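Local coordinates for HNH endonuclease (Geobacter metallireducens, PDB 4H9D) that nicks DNA in a manganese-dependent reaction, as an HNH-family endonuclease that also carries a four-cysteine zinc site, at the zinc ion site. Coordinates in Å, arbitrary orientation; residue numbers count along the deposited sequence, not the author numbering.

The zinc ion site. Residues 38, 40-41, 45, 73, 76. With ZN (zinc ion), chain B.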
# COMPACT_ATOMS: atom_id res chain seq x y z
N CYS A 38 16.38 17.89 -7.84
CA CYS A 38 15.91 16.64 -7.27
C CYS A 38 16.95 15.56 -7.56
O CYS A 38 17.32 15.34 -8.71
CB CYS A 38 14.58 16.24 -7.89
SG CYS A 38 14.09 14.58 -7.44
N TYR A 40 16.86 12.32 -7.65
CA TYR A 40 16.45 11.20 -8.47
C TYR A 40 16.21 11.57 -9.92
O TYR A 40 16.84 11.01 -10.81
CB TYR A 40 15.22 10.53 -7.86
CG TYR A 40 15.52 9.96 -6.49
CD1 TYR A 40 16.46 8.92 -6.34
CD2 TYR A 40 14.94 10.50 -5.33
CE1 TYR A 40 16.84 8.45 -5.08
CE2 TYR A 40 15.31 10.03 -4.05
CZ TYR A 40 16.25 9.01 -3.94
OH TYR A 40 16.64 8.54 -2.71
N CYS A 41 15.32 12.52 -10.18
CA CYS A 41 15.06 12.89 -11.57
C CYS A 41 15.90 14.03 -12.13
O CYS A 41 15.88 14.28 -13.33
CB CYS A 41 13.57 13.18 -11.77
SG CYS A 41 12.91 14.56 -10.84
N PHE A 45 13.14 22.17 -8.98
CA PHE A 45 11.95 22.52 -8.21
C PHE A 45 12.21 23.62 -7.20
O PHE A 45 13.35 23.91 -6.84
CB PHE A 45 11.44 21.34 -7.38
CG PHE A 45 11.18 20.11 -8.16
CD1 PHE A 45 12.22 19.40 -8.73
CD2 PHE A 45 9.88 19.64 -8.31
CE1 PHE A 45 11.98 18.24 -9.45
CE2 PHE A 45 9.63 18.49 -9.03
CZ PHE A 45 10.68 17.78 -9.60
N CYS A 73 11.99 15.37 -4.84
CA CYS A 73 10.69 16.00 -5.11
C CYS A 73 9.57 15.05 -4.69
O CYS A 73 9.78 13.85 -4.55
CB CYS A 73 10.55 16.33 -6.60
SG CYS A 73 10.18 14.91 -7.67
N CYS A 76 9.10 11.61 -6.84
CA CYS A 76 10.22 10.68 -6.70
C CYS A 76 10.29 10.09 -5.30
O CYS A 76 10.55 8.90 -5.13
CB CYS A 76 11.55 11.38 -7.00
SG CYS A 76 12.04 11.39 -8.75
ZN ZN B . 12.27 13.92 -8.71
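Two short stretches of backbone bring four cysteines together: a loop that is extended at Cys38 and turns back by Cys41, and the junction where strand 69-73 ends at Cys73 and runs straight into helix 74-82, which carries Cys76 in its first turn. The loop supplies a CxxC zinc knuckle and the strand-helix junction a second cysteine pair, so the ion ties together segments far apart in sequence. Zinc is held by four cysteine sulfurs in a nearly tetrahedral arrangement, the widest angle, 120°, lying between Cys41 SG and Cys73 SG. The Cys38 SG to ZN bond is 2.3 Å, and that from Cys76 SG is 2.5 Å. Cys38 reaches the metal with SG anti to its backbone N (chi1 170°), whereas Cys41 and Cys73 both tuck SG between the amide nitrogen and the carbonyl carbon. Backbone amides cross-brace the sulfurs: Cys73 N donates to Cys38 SG at 3.4 Å, linking the two halves of the site, while Cys76 N points almost straight at Cys73 SG over 3.6 Å. Weaker approaches from the amides of Tyr40 and Cys41 also converge on Cys38 SG. Such N-H groups would be expected to temper the charge that the sulfurs are likely to carry as thiolates. The Phe45 ring lies beside the cluster, with CZ 4.3 Å from ZN and the metal well off the ring plane, on the face that Cys73 CB covers. Replacing Cys73 with an alanine would probably weaken zinc binding and loosen the strand-helix junction, since it removes both a metal ligand and the sulfur that accepts the Cys76 amide. The site probably serves to stabilise the fold, as all four ligands seen are cysteines. On the flank beside Phe45, Cys73 CB sits 3.3 Å above the plane of the phenyl ring, off-centre, over the ring's periphery.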